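Local coordinates for galactose mutarotase-like protein (PDB 3OS7) that probably binds carbohydrates and may interconvert the anomers of aldose sugars, at residues K58-F62 against E63-N67. Numbering follows the deposited sequence.
Sequences KDLKF and EDFKN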
ATOM      1  N   LYS A  58      -9.531  19.805   2.398  1.00 34.83           N
ATOM      2  CA  LYS A  58     -10.776  20.126   3.123  1.00 37.51           C
ATOM      3  C   LYS A  58     -12.008  20.152   2.200  1.00 36.67           C
ATOM      4  O   LYS A  58     -13.092  19.773   2.608  1.00 38.45           O
ATOM      5  CB  LYS A  58     -10.648  21.464   3.876  1.00 39.03           C
ATOM      6  CG  LYS A  58     -10.408  22.690   2.979  1.00 41.66           C
ATOM      7  N   ASP A  59     -11.809  20.540   0.949  1.00 36.78           N
ATOM      8  CA  ASP A  59     -12.899  20.628  -0.015  1.00 38.95           C
ATOM      9  C   ASP A  59     -13.319  19.281  -0.642  1.00 35.76           C
ATOM     10  O   ASP A  59     -14.353  19.213  -1.298  1.00 34.46           O
ATOM     11  CB  ASP A  59     -12.547  21.643  -1.119  1.00 41.40           C
ATOM     12  CG  ASP A  59     -11.490  21.126  -2.095  1.00 49.88           C
ATOM     13  OD1 ASP A  59     -10.389  20.717  -1.663  1.00 58.23           O
ATOM     14  OD2 ASP A  59     -11.757  21.144  -3.310  1.00 58.57           O
ATOM     15  N   LEU A  60     -12.552  18.205  -0.451  1.00 30.99           N
ATOM     16  CA  LEU A  60     -12.932  16.928  -1.065  1.00 28.23           C
ATOM     17  C   LEU A  60     -14.133  16.366  -0.346  1.00 27.99           C
ATOM     18  O   LEU A  60     -14.120  16.237   0.880  1.00 28.31           O
ATOM     19  CB  LEU A  60     -11.787  15.898  -0.998  1.00 29.34           C
ATOM     20  CG  LEU A  60     -12.012  14.616  -1.798  1.00 22.61           C
ATOM     21  CD1 LEU A  60     -11.923  14.937  -3.279  1.00 28.17           C
ATOM     22  CD2 LEU A  60     -11.001  13.515  -1.440  1.00 19.37           C
ATOM     23  N   LYS A  61     -15.174  16.025  -1.098  1.00 28.36           N
ATOM     24  CA  LYS A  61     -16.363  15.423  -0.519  1.00 28.93           C
ATOM     25  C   LYS A  61     -16.121  13.976  -0.144  1.00 26.22           C
ATOM     26  O   LYS A  61     -15.384  13.274  -0.821  1.00 24.40           O
ATOM     27  CB  LYS A  61     -17.546  15.496  -1.506  1.00 31.41           C
ATOM     28  CG  LYS A  61     -17.987  16.907  -1.833  1.00 33.03           C
ATOM     29  CD  LYS A  61     -19.364  16.952  -2.485  1.00 43.56           C
ATOM     30  CE  LYS A  61     -19.416  16.231  -3.809  1.00 41.84           C
ATOM     31  NZ  LYS A  61     -20.661  16.578  -4.589  1.00 36.19           N
ATOM     32  N   PHE A  62     -16.804  13.516   0.900  1.00 25.25           N
ATOM     33  CA  PHE A  62     -16.693  12.139   1.342  1.00 26.08           C
ATOM     34  C   PHE A  62     -16.892  11.168   0.188  1.00 24.37           C
ATOM     35  O   PHE A  62     -16.129  10.230   0.019  1.00 22.24           O
ATOM     36  CB  PHE A  62     -17.703  11.810   2.445  1.00 24.85           C
ATOM     37  CG  PHE A  62     -17.653  10.381   2.877  1.00 22.79           C
ATOM     38  CD1 PHE A  62     -16.667   9.945   3.752  1.00 24.16           C
ATOM     39  CD2 PHE A  62     -18.548   9.444   2.361  1.00 22.95           C
ATOM     40  CE1 PHE A  62     -16.609   8.625   4.140  1.00 23.91           C
ATOM     41  CE2 PHE A  62     -18.497   8.114   2.757  1.00 26.80           C
ATOM     42  CZ  PHE A  62     -17.519   7.706   3.647  1.00 27.09           C
ATOM     43  N   GLU A  63     -17.934  11.393  -0.595  1.00 24.51           N
ATOM     44  CA  GLU A  63     -18.295  10.468  -1.645  1.00 24.25           C
ATOM     45  C   GLU A  63     -17.213  10.338  -2.724  1.00 22.19           C
ATOM     46  O   GLU A  63     -16.995   9.241  -3.237  1.00 21.03           O
ATOM     47  CB  GLU A  63     -19.610  10.909  -2.292  1.00 28.17           C
ATOM     48  CG  GLU A  63     -20.349   9.780  -2.959  1.00 36.26           C
ATOM     49  CD  GLU A  63     -20.790   8.694  -1.983  1.00 41.04           C
ATOM     50  OE1 GLU A  63     -20.865   8.955  -0.752  1.00 51.55           O
ATOM     51  OE2 GLU A  63     -21.070   7.573  -2.460  1.00 47.62           O
ATOM     52  N   ASP A  64     -16.539  11.444  -3.037  1.00 20.66           N
ATOM     53  CA  ASP A  64     -15.440  11.469  -4.007  1.00 21.43           C
ATOM     54  C   ASP A  64     -14.200  10.769  -3.454  1.00 20.83           C
ATOM     55  O   ASP A  64     -13.471  10.137  -4.213  1.00 21.37           O
ATOM     56  CB  ASP A  64     -15.086  12.892  -4.418  1.00 23.02           C
ATOM     57  CG  ASP A  64     -16.225  13.586  -5.181  1.00 27.67           C
ATOM     58  OD1 ASP A  64     -16.973  12.889  -5.885  1.00 29.94           O
ATOM     59  OD2 ASP A  64     -16.385  14.816  -5.045  1.00 36.94           O
ATOM     60  N   PHE A  65     -14.005  10.839  -2.136  1.00 20.14           N
ATOM     61  CA  PHE A  65     -12.976  10.045  -1.473  1.00 17.81           C
ATOM     62  C   PHE A  65     -13.321   8.551  -1.539  1.00 18.71           C
ATOM     63  O   PHE A  65     -12.523   7.734  -2.031  1.00 19.39           O
ATOM     64  CB  PHE A  65     -12.773  10.496  -0.032  1.00 18.96           C
ATOM     65  CG  PHE A  65     -11.776   9.655   0.738  1.00 18.02           C
ATOM     66  CD1 PHE A  65     -10.495   9.420   0.231  1.00 18.77           C
ATOM     67  CD2 PHE A  65     -12.119   9.092   1.946  1.00 19.13           C
ATOM     68  CE1 PHE A  65      -9.575   8.647   0.941  1.00 18.09           C
ATOM     69  CE2 PHE A  65     -11.202   8.302   2.650  1.00 18.72           C
ATOM     70  CZ  PHE A  65      -9.937   8.084   2.150  1.00 18.20           C
ATOM     71  N   LYS A  66     -14.529   8.194  -1.125  1.00 18.38           N
ATOM     72  CA  LYS A  66     -14.940   6.787  -1.073  1.00 20.98           C
ATOM     73  C   LYS A  66     -14.907   6.122  -2.444  1.00 20.40           C
ATOM     74  O   LYS A  66     -14.616   4.928  -2.553  1.00 22.48           O
ATOM     75  CB  LYS A  66     -16.329   6.645  -0.464  1.00 22.43           C
ATOM     76  CG  LYS A  66     -16.913   5.222  -0.517  1.00 26.93           C
ATOM     77  CD  LYS A  66     -18.232   5.100   0.245  1.00 37.68           C
ATOM     78  CE  LYS A  66     -19.417   5.674  -0.538  1.00 44.49           C
ATOM     79  NZ  LYS A  66     -20.715   5.603   0.228  1.00 44.36           N
ATOM     80  N   ASN A  67     -15.202   6.896  -3.483  1.00 20.50           N
ATOM     81  CA  ASN A  67     -15.192   6.370  -4.846  1.00 22.34           C
ATOM     82  C   ASN A  67     -13.805   6.192  -5.458  1.00 21.75           C
ATOM     83  O   ASN A  67     -13.649   5.395  -6.384  1.00 22.53           O
ATOM     84  CB  ASN A  67     -16.024   7.264  -5.743  1.00 25.53           C
ATOM     85  CG  ASN A  67     -17.496   7.033  -5.560  1.00 29.42           C
ATOM     86  OD1 ASN A  67     -17.926   5.944  -5.129  1.00 27.50           O
ATOM     87  ND2 ASN A  67     -18.285   8.039  -5.888  1.00 30.70           N
TER
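A hydrophobic staple spans the start of the short helix 62-67, where Lys61, at the N-cap position, hands its carbonyl to the residues that follow. Lys61 O takes Phe65 N at 3.1 Å in a nearly straight bond (159°), while Asp64 N, equally distant, adds only a weak, bent one. One residue on, Phe62 O receives Lys66 N at 2.8 Å, continuing the i to i+4 pattern. The staple itself joins Leu60, just before the cap, to Phe65: with CG turned anti to the backbone N (chi1 -171°), the leucine carries both methyls toward the helix start, CD2 meeting Phe65 CB at 3.8 Å and CD1 lying against the Asp64 CB methylene at 3.9 Å. The Phe62 ring brings CE2 obliquely to 3.9 Å from Lys66 CD. The lysine chain bends at chi3 (78°), and its NZ forms a salt bridge with Glu63 OE2 at 3.4 Å. Beyond the turn, Phe62 stacks on His18 at the start of strand 18-25, and Leu60 O accepts a bond from Trp15 NE1 in the connection leading to it. The whole is a hydrophobic staple at a helix N-terminus, on the surface of the predominantly β galactose mutarotase fold.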